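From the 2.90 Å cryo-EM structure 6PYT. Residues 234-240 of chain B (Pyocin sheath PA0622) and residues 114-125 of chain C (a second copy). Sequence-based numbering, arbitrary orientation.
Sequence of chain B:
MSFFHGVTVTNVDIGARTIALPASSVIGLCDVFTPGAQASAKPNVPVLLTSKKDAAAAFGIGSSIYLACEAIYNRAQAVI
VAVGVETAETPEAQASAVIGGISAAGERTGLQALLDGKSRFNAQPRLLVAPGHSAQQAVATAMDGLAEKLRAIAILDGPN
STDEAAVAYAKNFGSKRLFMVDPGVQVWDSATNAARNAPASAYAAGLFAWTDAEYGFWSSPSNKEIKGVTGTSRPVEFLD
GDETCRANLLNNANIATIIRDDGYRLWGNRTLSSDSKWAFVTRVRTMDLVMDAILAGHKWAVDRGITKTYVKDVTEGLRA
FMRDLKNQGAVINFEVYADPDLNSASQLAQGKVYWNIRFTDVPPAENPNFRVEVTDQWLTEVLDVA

Chain B (234-240) RPVEFLD
Chain C 114-125: LLDGKSRFNAQP

The contact between these two copies of the pyocin sheath protein is a small packing interface without a hydrogen bond across it among the modelled atoms, in which Pro B235 and Leu B239 of an extended segment rest against an irregular, turning loop and together bury, with their neighbours, 370 Å² summed over both sides.

The chain B stretch is extended but belongs to no regular strand: from Arg B234 to Phe B238 phi lies between -73° and -126° and psi between 100° and 142°, and Leu B239 follows at -129°/-180°. Pro B235 and Leu B239 point toward chain C, Arg B234 and Val B236 away, and Glu B237 and Phe B238 sideways. The chain C loop bends through Leu C115 (-70°/-17°) and Asp C116 (-89°/11°), where Gly C117 N donates to Leu C114 O at 3.1 Å; a weak bond from Phe C121 N to Gly C117 O, 3.2 Å, spans the next bend. Ser C119, with a positive phi (74°/-8°), lies within that bend.

The CA atoms nearest each other across the stretches are those of Pro B235 and Asp C116, 5.5 Å apart; Pro B235 to Leu B239 runs roughly opposite to Leu C115 to Arg C120. Pro B235, its ring C-gamma exo, is the most extensively covered residue, losing 88 Å². Its CB lies 3.6 Å from Asp C116 CB, the last modelled atom of that side chain, and 3.6 Å from Ser C119 OG, while its CG sits over one face of the Arg C120 guanidinium, 3.4 Å from NE. A compact ring suits this position, offering carbon to a flat charged group without requiring a polar partner. Arg C120 leaves its backbone sideways, and chi angles of -78°, -77°, -179° and 87° bring its end nearer to chain B.

Ser C119 points toward chain B in the p rotamer (chi1 69°). Its OG approaches Val B236 O to 3.3 Å, but its hydrogen bond is made within its own loop, to Lys C118 O at a very short 2.5 Å, which satisfies the hydroxyl locally.

Farther along, Leu B239 supplies the apolar contact: its CD2 meets Leu C115 CD2 at 3.7 Å. Leu C115 is in the mt rotamer (-64°, 172°), and Leu B239 has an off-well chi1 of -91° with chi2 at 55°. Both leucines are buried. Gln C124, with chi1 and chi2 both t (-178°, -180°) and chi3 3°, reaches the same leucine, placing NE2 3.9 Å from Leu B239 CD1. Between the two anchors, Glu B237, modelled only to CB, has that atom 4.4 Å from Leu C115 O.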

# COMPACT_ATOMS: atom_id res chain seq x y z
N ARG B 234 67.03 6.35 24.56
CA ARG B 234 67.07 5.40 25.64
C ARG B 234 65.72 4.70 25.70
O ARG B 234 64.69 5.32 25.46
CB ARG B 234 67.34 6.09 26.97
CG ARG B 234 68.68 6.76 27.05
CD ARG B 234 68.86 7.40 28.39
NE ARG B 234 67.93 8.52 28.60
CZ ARG B 234 66.94 8.50 29.48
NH1 ARG B 234 66.73 7.42 30.21
NH2 ARG B 234 66.14 9.55 29.62
N PRO B 235 65.70 3.40 25.99
CA PRO B 235 64.41 2.70 26.12
C PRO B 235 63.74 3.13 27.42
O PRO B 235 64.32 3.01 28.50
CB PRO B 235 64.80 1.22 26.15
CG PRO B 235 66.22 1.18 25.67
CD PRO B 235 66.83 2.47 26.10
N VAL B 236 62.53 3.66 27.31
CA VAL B 236 61.80 4.15 28.47
C VAL B 236 60.75 3.11 28.85
O VAL B 236 60.07 2.54 28.00
CB VAL B 236 61.20 5.53 28.19
CG1 VAL B 236 60.34 6.01 29.34
CG2 VAL B 236 62.30 6.51 27.99
N GLU B 237 60.63 2.88 30.15
CA GLU B 237 60.06 1.68 30.73
C GLU B 237 58.81 2.07 31.50
O GLU B 237 58.90 2.54 32.64
CB GLU B 237 61.11 1.06 31.64
N PHE B 238 57.64 1.88 30.92
CA PHE B 238 56.41 2.05 31.68
C PHE B 238 55.90 0.70 32.16
O PHE B 238 55.36 -0.08 31.39
CB PHE B 238 55.31 2.77 30.92
CG PHE B 238 54.04 2.80 31.70
CD1 PHE B 238 53.99 3.49 32.91
CD2 PHE B 238 52.92 2.12 31.27
CE1 PHE B 238 52.84 3.51 33.66
CE2 PHE B 238 51.76 2.14 32.02
CZ PHE B 238 51.72 2.84 33.22
N LEU B 239 56.06 0.46 33.46
CA LEU B 239 55.62 -0.74 34.16
C LEU B 239 54.83 -0.30 35.38
O LEU B 239 54.66 0.89 35.64
CB LEU B 239 56.83 -1.60 34.54
CG LEU B 239 57.35 -2.71 33.62
CD1 LEU B 239 57.69 -2.27 32.24
CD2 LEU B 239 58.62 -3.20 34.26
N ASP B 240 54.34 -1.26 36.16
CA ASP B 240 53.56 -0.96 37.35
C ASP B 240 54.26 -1.54 38.58
O ASP B 240 55.39 -2.04 38.50
CB ASP B 240 52.14 -1.50 37.22
N LEU C 114 66.10 -6.86 29.52
CA LEU C 114 64.80 -7.36 29.08
C LEU C 114 63.66 -6.42 29.45
O LEU C 114 62.58 -6.52 28.87
CB LEU C 114 64.54 -8.74 29.65
CG LEU C 114 65.45 -9.83 29.10
CD1 LEU C 114 65.24 -11.11 29.86
CD2 LEU C 114 65.14 -10.03 27.65
N LEU C 115 63.89 -5.51 30.40
CA LEU C 115 62.93 -4.44 30.66
C LEU C 115 62.88 -3.43 29.53
O LEU C 115 61.92 -2.66 29.44
CB LEU C 115 63.28 -3.74 31.96
CG LEU C 115 63.18 -4.65 33.17
CD1 LEU C 115 63.73 -3.95 34.39
CD2 LEU C 115 61.74 -5.05 33.37
N ASP C 116 63.89 -3.43 28.67
CA ASP C 116 63.93 -2.62 27.47
C ASP C 116 63.32 -3.34 26.27
O ASP C 116 63.49 -2.86 25.15
CB ASP C 116 65.37 -2.23 27.15
N GLY C 117 62.66 -4.47 26.49
CA GLY C 117 62.15 -5.25 25.37
C GLY C 117 61.00 -4.55 24.66
O GLY C 117 60.97 -4.49 23.43
N LYS C 118 60.06 -4.02 25.42
CA LYS C 118 59.14 -3.04 24.89
C LYS C 118 59.88 -1.71 24.80
O LYS C 118 60.87 -1.50 25.51
CB LYS C 118 57.91 -2.94 25.78
CG LYS C 118 56.72 -2.22 25.18
CD LYS C 118 55.52 -2.35 26.09
CE LYS C 118 54.30 -1.68 25.49
NZ LYS C 118 53.13 -1.80 26.40
N SER C 119 59.45 -0.87 23.85
CA SER C 119 60.00 0.43 23.42
C SER C 119 61.27 0.29 22.60
O SER C 119 61.76 1.28 22.04
CB SER C 119 60.27 1.39 24.58
OG SER C 119 61.34 0.95 25.39
N ARG C 120 61.82 -0.91 22.51
CA ARG C 120 62.80 -1.23 21.49
C ARG C 120 62.23 -2.08 20.37
O ARG C 120 62.71 -1.99 19.24
CB ARG C 120 63.99 -1.98 22.08
CG ARG C 120 64.99 -1.15 22.82
CD ARG C 120 65.85 -0.44 21.81
NE ARG C 120 66.87 0.39 22.46
CZ ARG C 120 68.06 -0.06 22.82
NH1 ARG C 120 68.38 -1.33 22.63
NH2 ARG C 120 68.92 0.76 23.40
N PHE C 121 61.25 -2.93 20.68
CA PHE C 121 60.74 -3.86 19.69
C PHE C 121 59.24 -4.10 19.78
O PHE C 121 58.73 -4.91 18.99
CB PHE C 121 61.45 -5.21 19.82
CG PHE C 121 62.92 -5.15 19.62
CD1 PHE C 121 63.45 -4.96 18.36
CD2 PHE C 121 63.77 -5.31 20.70
CE1 PHE C 121 64.82 -4.91 18.18
CE2 PHE C 121 65.12 -5.26 20.52
CZ PHE C 121 65.65 -5.06 19.26
N ASN C 122 58.53 -3.41 20.68
CA ASN C 122 57.10 -3.64 20.99
C ASN C 122 56.86 -5.10 21.38
O ASN C 122 55.95 -5.77 20.87
CB ASN C 122 56.19 -3.22 19.83
CG ASN C 122 54.75 -3.05 20.26
OD1 ASN C 122 54.43 -3.07 21.44
ND2 ASN C 122 53.86 -2.95 19.28
N ALA C 123 57.69 -5.60 22.28
CA ALA C 123 57.61 -6.99 22.74
C ALA C 123 57.98 -7.02 24.21
O ALA C 123 59.16 -7.14 24.56
CB ALA C 123 58.51 -7.89 21.91
N GLN C 124 56.98 -6.91 25.08
CA GLN C 124 57.21 -6.90 26.52
C GLN C 124 57.18 -8.32 27.04
O GLN C 124 56.09 -8.91 27.13
CB GLN C 124 56.15 -6.07 27.21
CG GLN C 124 56.35 -5.97 28.69
CD GLN C 124 55.29 -5.15 29.35
OE1 GLN C 124 54.35 -4.69 28.69
NE2 GLN C 124 55.42 -4.94 30.64
N PRO C 125 58.31 -8.89 27.46
CA PRO C 125 58.45 -10.35 27.62
C PRO C 125 57.57 -10.93 28.71
O PRO C 125 57.71 -10.60 29.89
CB PRO C 125 59.94 -10.52 27.95
CG PRO C 125 60.58 -9.32 27.43
CD PRO C 125 59.61 -8.21 27.62